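Local atomic coordinates of NOL1/NOP2/sun family protein (Enterococcus faecium, PDB entry 3M4X), a protein that probably methylates ribosomal RNA, using a Rossmann-type methyltransferase domain together with an RNA-binding PUA-like domain. Residues 398-403 with 427-432; 257-262 with 279-284. All blocks are in the same frame, centred on the assembly; numbering follows the deposited sequence.

Contact 1. Residues 398-403 with 427-432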
ATOM      1  N   ILE A 398      -5.273  -6.348 -26.459  1.00 34.98           N
ATOM      2  CA  ILE A 398      -6.478  -7.075 -26.065  1.00 32.52           C
ATOM      3  C   ILE A 398      -7.735  -6.437 -26.644  1.00 32.06           C
ATOM      4  O   ILE A 398      -7.714  -5.269 -27.014  1.00 33.32           O
ATOM      5  CB  ILE A 398      -6.636  -7.096 -24.540  1.00 37.70           C
ATOM      6  CG1 ILE A 398      -6.833  -5.670 -24.036  1.00 41.81           C
ATOM      7  CG2 ILE A 398      -5.419  -7.751 -23.869  1.00 36.00           C
ATOM      8  CD1 ILE A 398      -6.795  -5.579 -22.568  1.00 50.50           C
ATOM      9  N   PRO A 399      -8.837  -7.211 -26.719  1.00 30.10           N
ATOM     10  CA  PRO A 399     -10.129  -6.698 -27.194  1.00 33.36           C
ATOM     11  C   PRO A 399     -10.672  -5.625 -26.250  1.00 35.73           C
ATOM     12  O   PRO A 399     -10.906  -5.875 -25.058  1.00 38.87           O
ATOM     13  CB  PRO A 399     -11.038  -7.939 -27.184  1.00 32.60           C
ATOM     14  CG  PRO A 399     -10.104  -9.090 -27.260  1.00 37.27           C
ATOM     15  CD  PRO A 399      -8.897  -8.655 -26.441  1.00 27.76           C
ATOM     16  N   CYS A 400     -10.846  -4.431 -26.795  1.00 28.00           N
ATOM     17  CA  CYS A 400     -11.271  -3.278 -26.024  1.00 32.08           C
ATOM     18  C   CYS A 400     -12.561  -2.705 -26.566  1.00 34.85           C
ATOM     19  O   CYS A 400     -12.802  -2.717 -27.769  1.00 39.56           O
ATOM     20  CB  CYS A 400     -10.198  -2.192 -26.096  1.00 28.11           C
ATOM     21  SG  CYS A 400      -8.725  -2.579 -25.184  1.00 42.13           S
ATOM     22  N   LEU A 401     -13.373  -2.165 -25.674  1.00 36.33           N
ATOM     23  CA  LEU A 401     -14.575  -1.456 -26.079  1.00 36.16           C
ATOM     24  C   LEU A 401     -14.523  -0.083 -25.406  1.00 32.27           C
ATOM     25  O   LEU A 401     -14.831   0.058 -24.226  1.00 30.37           O
ATOM     26  CB  LEU A 401     -15.805  -2.283 -25.676  1.00 36.20           C
ATOM     27  CG  LEU A 401     -17.271  -1.827 -25.622  1.00 37.92           C
ATOM     28  CD1 LEU A 401     -17.494  -0.339 -25.867  1.00 35.84           C
ATOM     29  CD2 LEU A 401     -18.101  -2.674 -26.552  1.00 29.57           C
ATOM     30  N   PRO A 402     -14.077   0.929 -26.152  1.00 35.47           N
ATOM     31  CA  PRO A 402     -14.042   2.300 -25.647  1.00 32.23           C
ATOM     32  C   PRO A 402     -15.437   2.775 -25.225  1.00 35.78           C
ATOM     33  O   PRO A 402     -16.408   2.509 -25.933  1.00 38.32           O
ATOM     34  CB  PRO A 402     -13.573   3.107 -26.866  1.00 34.50           C
ATOM     35  CG  PRO A 402     -12.860   2.116 -27.744  1.00 31.86           C
ATOM     36  CD  PRO A 402     -13.621   0.836 -27.553  1.00 30.08           C
ATOM     37  N   ILE A 403     -15.529   3.457 -24.090  1.00 33.06           N
ATOM     38  CA  ILE A 403     -16.802   3.957 -23.588  1.00 29.63           C
ATOM     39  C   ILE A 403     -16.696   5.447 -23.281  1.00 33.74           C
ATOM     40  O   ILE A 403     -15.590   6.004 -23.259  1.00 30.57           O
ATOM     41  CB  ILE A 403     -17.227   3.226 -22.319  1.00 33.00           C
ATOM     42  CG1 ILE A 403     -16.248   3.530 -21.193  1.00 31.15           C
ATOM     43  CG2 ILE A 403     -17.298   1.719 -22.583  1.00 32.55           C
ATOM     44  CD1 ILE A 403     -16.675   3.011 -19.844  1.00 34.16           C
ATOM     45  N   LEU A 427     -12.630  -5.496 -22.556  1.00 37.23           N
ATOM     46  CA  LEU A 427     -12.138  -4.546 -21.568  1.00 34.68           C
ATOM     47  C   LEU A 427     -12.756  -3.189 -21.872  1.00 27.89           C
ATOM     48  O   LEU A 427     -12.512  -2.621 -22.930  1.00 26.93           O
ATOM     49  CB  LEU A 427     -10.607  -4.432 -21.644  1.00 28.50           C
ATOM     50  CG  LEU A 427      -9.958  -3.499 -20.609  1.00 32.81           C
ATOM     51  CD1 LEU A 427     -10.091  -4.078 -19.198  1.00 26.76           C
ATOM     52  CD2 LEU A 427      -8.497  -3.183 -20.942  1.00 27.11           C
ATOM     53  N   LEU A 428     -13.557  -2.671 -20.952  1.00 29.64           N
ATOM     54  CA  LEU A 428     -14.089  -1.315 -21.097  1.00 31.96           C
ATOM     55  C   LEU A 428     -12.991  -0.295 -20.814  1.00 34.61           C
ATOM     56  O   LEU A 428     -12.307  -0.381 -19.801  1.00 36.56           O
ATOM     57  CB  LEU A 428     -15.286  -1.102 -20.167  1.00 31.69           C
ATOM     58  CG  LEU A 428     -16.333  -2.213 -20.299  1.00 31.86           C
ATOM     59  CD1 LEU A 428     -17.622  -1.860 -19.580  1.00 34.64           C
ATOM     60  CD2 LEU A 428     -16.622  -2.522 -21.752  1.00 28.85           C
ATOM     61  N   VAL A 429     -12.804   0.653 -21.728  1.00 37.12           N
ATOM     62  CA  VAL A 429     -11.733   1.637 -21.599  1.00 28.04           C
ATOM     63  C   VAL A 429     -12.273   3.058 -21.760  1.00 31.48           C
ATOM     64  O   VAL A 429     -12.888   3.383 -22.776  1.00 32.80           O
ATOM     65  CB  VAL A 429     -10.593   1.391 -22.620  1.00 35.88           C
ATOM     66  CG1 VAL A 429      -9.541   2.480 -22.529  1.00 37.20           C
ATOM     67  CG2 VAL A 429      -9.953   0.023 -22.402  1.00 40.60           C
ATOM     68  N   LEU A 430     -12.042   3.892 -20.747  1.00 27.99           N
ATOM     69  CA  LEU A 430     -12.428   5.301 -20.779  1.00 29.98           C
ATOM     70  C   LEU A 430     -11.205   6.130 -21.142  1.00 32.50           C
ATOM     71  O   LEU A 430     -10.284   6.291 -20.340  1.00 39.19           O
ATOM     72  CB  LEU A 430     -12.979   5.733 -19.414  1.00 32.51           C
ATOM     73  CG  LEU A 430     -13.527   7.143 -19.180  1.00 34.52           C
ATOM     74  CD1 LEU A 430     -14.634   7.504 -20.165  1.00 31.84           C
ATOM     75  CD2 LEU A 430     -14.044   7.233 -17.751  1.00 33.14           C
ATOM     76  N   ASP A 431     -11.203   6.658 -22.358  1.00 28.46           N
ATOM     77  CA  ASP A 431     -10.043   7.351 -22.911  1.00 32.35           C
ATOM     78  C   ASP A 431      -8.895   6.358 -22.972  1.00 40.89           C
ATOM     79  O   ASP A 431      -8.769   5.616 -23.954  1.00 40.16           O
ATOM     80  CB  ASP A 431      -9.681   8.596 -22.089  1.00 31.11           C
ATOM     81  CG  ASP A 431      -8.630   9.472 -22.775  1.00 34.62           C
ATOM     82  OD1 ASP A 431      -7.867   8.972 -23.634  1.00 35.07           O
ATOM     83  OD2 ASP A 431      -8.567  10.676 -22.459  1.00 37.03           O
ATOM     84  N   LYS A 432      -8.078   6.313 -21.918  1.00 36.88           N
ATOM     85  CA  LYS A 432      -7.003   5.324 -21.840  1.00 35.15           C
ATOM     86  C   LYS A 432      -7.077   4.489 -20.562  1.00 36.55           C
ATOM     87  O   LYS A 432      -6.189   3.678 -20.275  1.00 38.16           O
ATOM     88  CB  LYS A 432      -5.641   6.011 -21.956  1.00 37.65           C
ATOM     89  CG  LYS A 432      -5.283   6.467 -23.367  1.00 39.19           C
ATOM     90  CD  LYS A 432      -3.869   7.024 -23.398  1.00 39.46           C
ATOM     91  CE  LYS A 432      -3.587   7.700 -24.731  1.00 46.22           C
ATOM     92  NZ  LYS A 432      -2.229   8.312 -24.774  1.00 51.51           N
TER
HETATM   93  O   HOH W   1     -13.264   6.253 -24.521  1.00 37.82           O
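L401 is gripped through its backbone by the two residues that flank L428: its N-H goes to L427 O (2.9 Å from N to O) and its carbonyl receives the N-H of V429. Beyond this pair of bonds, L427 N donates to P399 O almost straight, at 171° about the hydrogen, and I403 N reaches V429 O at 3.0 Å. The bond from V429 N to L401 O is the longest of the four at 3.3 Å, with its donor standing 50° out of the carbonyl plane. Weaker CA-H...O contacts fill in between, the shortest from P402 CA to V429 O at 3.3 Å. Such staggered bonding, in which one residue serves two partners across the gap, defines a parallel beta pair. Here it attaches 400-403, an outermost strand, to 426-430 of the five-stranded mixed sheet in the PUA-like region, a module generally used to bind RNA.

The apolar contacts divide between the two faces. On that of C400, P402, L427 and V429, C400 SG lies 4.0 Å from V429 CG2. At the entrance to the pair, I398 CD1 presses on L427 CD2 at 3.4 Å, tighter than ordinary van der Waals contact; CG1 of I398 sits between the backbone N and the carbonyl carbon (chi1 64°), and the extended chi2 carries CD1 on to the leucine. On the opposite face L401 and L428 run side by side, pointing the same way, and L428 CD2 touches L401 CG. W408 and Y411 of helix 405-413 cover this side, meeting I403 and L428 respectively.

Next to I403 a water links the two segments: it donates to I403 O at 2.7 Å and accepts from D431 N, with a weak further bond to V429 O.

Contact 2. Residues 257-262 with 279-284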
ATOM      1  N   ILE A 257      22.389   1.978  11.087  1.00 35.08           N
ATOM      2  CA  ILE A 257      21.524   3.068  10.656  1.00 36.30           C
ATOM      3  C   ILE A 257      22.008   3.577   9.303  1.00 33.36           C
ATOM      4  O   ILE A 257      23.196   3.809   9.099  1.00 36.65           O
ATOM      5  CB  ILE A 257      21.517   4.263  11.650  1.00 40.13           C
ATOM      6  CG1 ILE A 257      21.221   3.805  13.081  1.00 35.34           C
ATOM      7  CG2 ILE A 257      20.510   5.322  11.187  1.00 36.70           C
ATOM      8  CD1 ILE A 257      21.108   4.966  14.104  1.00 24.62           C
ATOM      9  N   GLU A 258      21.078   3.772   8.385  1.00 37.29           N
ATOM     10  CA  GLU A 258      21.433   4.117   7.025  1.00 36.89           C
ATOM     11  C   GLU A 258      20.860   5.475   6.598  1.00 39.56           C
ATOM     12  O   GLU A 258      19.855   5.961   7.144  1.00 31.11           O
ATOM     13  CB  GLU A 258      20.939   3.007   6.090  1.00 40.26           C
ATOM     14  CG  GLU A 258      21.954   2.554   5.063  1.00 49.65           C
ATOM     15  CD  GLU A 258      23.031   1.662   5.638  1.00 53.58           C
ATOM     16  OE1 GLU A 258      22.754   0.919   6.600  1.00 55.08           O
ATOM     17  OE2 GLU A 258      24.163   1.698   5.115  1.00 59.96           O
ATOM     18  N   GLU A 259      21.497   6.083   5.606  1.00 41.21           N
ATOM     19  CA  GLU A 259      21.020   7.349   5.074  1.00 37.79           C
ATOM     20  C   GLU A 259      19.785   7.151   4.216  1.00 41.30           C
ATOM     21  O   GLU A 259      19.620   6.118   3.572  1.00 43.25           O
ATOM     22  CB  GLU A 259      22.116   8.031   4.272  1.00 42.09           C
ATOM     23  CG  GLU A 259      23.351   8.292   5.108  1.00 57.66           C
ATOM     24  CD  GLU A 259      24.246   9.361   4.518  1.00 73.20           C
ATOM     25  OE1 GLU A 259      24.287   9.491   3.272  1.00 75.92           O
ATOM     26  OE2 GLU A 259      24.911  10.073   5.306  1.00 78.62           O
ATOM     27  N   ILE A 260      18.906   8.145   4.236  1.00 41.89           N
ATOM     28  CA  ILE A 260      17.715   8.152   3.408  1.00 36.28           C
ATOM     29  C   ILE A 260      17.811   9.341   2.460  1.00 44.52           C
ATOM     30  O   ILE A 260      17.453  10.457   2.827  1.00 45.20           O
ATOM     31  CB  ILE A 260      16.457   8.293   4.273  1.00 39.12           C
ATOM     32  CG1 ILE A 260      16.347   7.100   5.236  1.00 30.44           C
ATOM     33  CG2 ILE A 260      15.207   8.440   3.379  1.00 38.40           C
ATOM     34  CD1 ILE A 260      15.268   7.233   6.312  1.00 25.47           C
ATOM     35  N   PRO A 261      18.331   9.115   1.246  1.00 49.30           N
ATOM     36  CA  PRO A 261      18.514  10.240   0.324  1.00 47.88           C
ATOM     37  C   PRO A 261      17.185  10.919   0.010  1.00 51.00           C
ATOM     38  O   PRO A 261      16.193  10.250  -0.289  1.00 52.03           O
ATOM     39  CB  PRO A 261      19.087   9.580  -0.936  1.00 50.83           C
ATOM     40  CG  PRO A 261      19.601   8.231  -0.479  1.00 51.75           C
ATOM     41  CD  PRO A 261      18.707   7.823   0.642  1.00 49.34           C
ATOM     42  N   LEU A 262      17.160  12.243   0.096  1.00 55.65           N
ATOM     43  CA  LEU A 262      15.972  13.013  -0.263  1.00 58.53           C
ATOM     44  C   LEU A 262      16.343  14.344  -0.894  1.00 59.81           C
ATOM     45  O   LEU A 262      17.396  14.912  -0.600  1.00 58.81           O
ATOM     46  CB  LEU A 262      15.101  13.268   0.959  1.00 58.74           C
ATOM     47  CG  LEU A 262      14.109  12.174   1.311  1.00 60.59           C
ATOM     48  CD1 LEU A 262      13.260  12.644   2.467  1.00 62.33           C
ATOM     49  CD2 LEU A 262      13.248  11.861   0.108  1.00 61.56           C
ATOM     50  N   LEU A 279      21.872   8.769  14.836  1.00 37.59           N
ATOM     51  CA  LEU A 279      20.457   9.117  14.915  1.00 37.50           C
ATOM     52  C   LEU A 279      20.047  10.292  14.004  1.00 40.79           C
ATOM     53  O   LEU A 279      18.891  10.414  13.598  1.00 40.21           O
ATOM     54  CB  LEU A 279      20.090   9.410  16.369  1.00 37.35           C
ATOM     55  CG  LEU A 279      19.351   8.325  17.169  1.00 41.17           C
ATOM     56  CD1 LEU A 279      19.244   7.000  16.438  1.00 41.74           C
ATOM     57  CD2 LEU A 279      19.943   8.138  18.567  1.00 30.10           C
ATOM     58  N   GLU A 280      21.003  11.150  13.682  1.00 39.76           N
ATOM     59  CA  GLU A 280      20.743  12.283  12.813  1.00 41.06           C
ATOM     60  C   GLU A 280      20.359  11.835  11.404  1.00 40.06           C
ATOM     61  O   GLU A 280      19.810  12.616  10.626  1.00 43.57           O
ATOM     62  CB  GLU A 280      21.974  13.197  12.760  1.00 39.68           C
ATOM     63  CG  GLU A 280      23.195  12.556  12.102  1.00 45.93           C
ATOM     64  CD  GLU A 280      24.022  11.677  13.048  1.00 51.01           C
ATOM     65  OE1 GLU A 280      23.659  11.521  14.240  1.00 52.80           O
ATOM     66  OE2 GLU A 280      25.057  11.154  12.589  1.00 51.48           O
ATOM     67  N   LYS A 281      20.660  10.578  11.084  1.00 40.37           N
ATOM     68  CA  LYS A 281      20.331   9.996   9.782  1.00 39.96           C
ATOM     69  C   LYS A 281      18.878   9.575   9.708  1.00 33.96           C
ATOM     70  O   LYS A 281      18.384   9.237   8.639  1.00 36.13           O
ATOM     71  CB  LYS A 281      21.196   8.768   9.499  1.00 38.84           C
ATOM     72  CG  LYS A 281      22.674   9.049   9.334  1.00 43.69           C
ATOM     73  CD  LYS A 281      23.440   7.730   9.232  1.00 47.65           C
ATOM     74  CE  LYS A 281      24.905   7.921   9.588  1.00 56.21           C
ATOM     75  NZ  LYS A 281      25.566   6.620   9.869  1.00 60.49           N
ATOM     76  N   THR A 282      18.204   9.549  10.851  1.00 34.55           N
ATOM     77  CA  THR A 282      16.770   9.310  10.860  1.00 34.86           C
ATOM     78  C   THR A 282      16.027  10.632  10.606  1.00 38.46           C
ATOM     79  O   THR A 282      16.597  11.716  10.754  1.00 38.51           O
ATOM     80  CB  THR A 282      16.313   8.621  12.162  1.00 35.12           C
ATOM     81  OG1 THR A 282      16.388   9.540  13.260  1.00 41.14           O
ATOM     82  CG2 THR A 282      17.208   7.393  12.459  1.00 25.68           C
ATOM     83  N   ILE A 283      14.765  10.533  10.205  1.00 38.78           N
ATOM     84  CA  ILE A 283      14.023  11.680   9.688  1.00 37.29           C
ATOM     85  C   ILE A 283      12.846  12.025  10.568  1.00 36.17           C
ATOM     86  O   ILE A 283      12.049  11.158  10.916  1.00 35.39           O
ATOM     87  CB  ILE A 283      13.428  11.382   8.307  1.00 33.66           C
ATOM     88  CG1 ILE A 283      14.515  11.283   7.239  1.00 33.43           C
ATOM     89  CG2 ILE A 283      12.379  12.425   7.933  1.00 33.14           C
ATOM     90  CD1 ILE A 283      13.948  10.882   5.873  1.00 38.44           C
ATOM     91  N   ARG A 284      12.734  13.300  10.908  1.00 38.74           N
ATOM     92  CA  ARG A 284      11.559  13.787  11.608  1.00 41.11           C
ATOM     93  C   ARG A 284      10.797  14.776  10.747  1.00 38.70           C
ATOM     94  O   ARG A 284      11.381  15.580  10.027  1.00 37.65           O
ATOM     95  CB  ARG A 284      11.925  14.423  12.954  1.00 35.32           C
ATOM     96  CG  ARG A 284      11.977  13.419  14.102  1.00 36.36           C
ATOM     97  CD  ARG A 284      12.432  14.081  15.399  1.00 36.10           C
ATOM     98  NE  ARG A 284      12.371  13.172  16.540  1.00 35.81           N
ATOM     99  CZ  ARG A 284      11.286  12.962  17.286  1.00 40.83           C
ATOM    100  NH1 ARG A 284      10.146  13.597  17.025  1.00 39.04           N
ATOM    101  NH2 ARG A 284      11.342  12.108  18.299  1.00 40.12           N
TER
HETATM  102  O   HOH W   2      17.651   6.169   8.760  1.00 35.26           O
HETATM  103  O   HOH W   3      19.228  10.320   6.337  1.00 32.20           O
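I257 meets the turn at 279-282 with two branches of its side chain. Its CD1 packs against L279 CD1 at 3.6 Å, while CG2, anti to the backbone N, rests against K281 CB and, slightly farther off, T282 CG2. K281 then extends back over the other segment, its CD approaching both I257 O and E259 CG. The amine NZ stays 5.8 Å from E259 OE2, so any attraction between the two charges is probably diffuse, and the lysine contributes here chiefly through its aliphatic chain. A second apolar cluster forms around the end of I283: CD1 is met by I260 CG2 at 3.7 Å and by L262 CD1 at 3.9 Å, two residues from one extended segment closing on a single methyl.

Between these clusters the backbones are joined by water. One molecule accepts from I260 N and donates to K281 O at 2.7 Å; another lies within bonding distance of E258 O and K281 O, though it has more acceptors around it than protons to give. K281 O is thus the point through which solvent couples the segments.

The turn itself is fixed from within. L279 O accepts both T282 N, closing the 3-10 turn, and T282 OG1, the latter at 2.7 Å in the carbonyl plane. The hydroxyl is brought there by chi1 of 71°, which leaves CG2 to face I257.

Further out, strand 295-302 pairs antiparallel with both elements, E258 bonding to K299 and I283 to V297. This joins them to the mixed sheet of the Rossmann-type methyltransferase domain. Helix 243-252 packs I246 against I257 and L279, and helix 95-101 sets A100 on I260 and I96 and T99 on L262.

In the fold
Contacts 1 and 2 lie on opposite sides of the chain's centre, 45 Å apart between centres, and share no helix or strand. Contact 1 is the more buried: a direct strand-to-strand pairing at the margin of the PUA-like sheet, in which backbone bonds set the register and side chains follow it on both faces. Contact 2, partly buried in the methyltransferase domain, has no such direct pairing; its partners reach each other through methyl groups, the aliphatic chain of K281 and bridging waters, and both pair with a third strand, 295-302. Water is therefore terminal in 398-403 with 427-432 but central in 257-262 with 279-284. The buried areas are nonetheless similar, 451 and 396 Å².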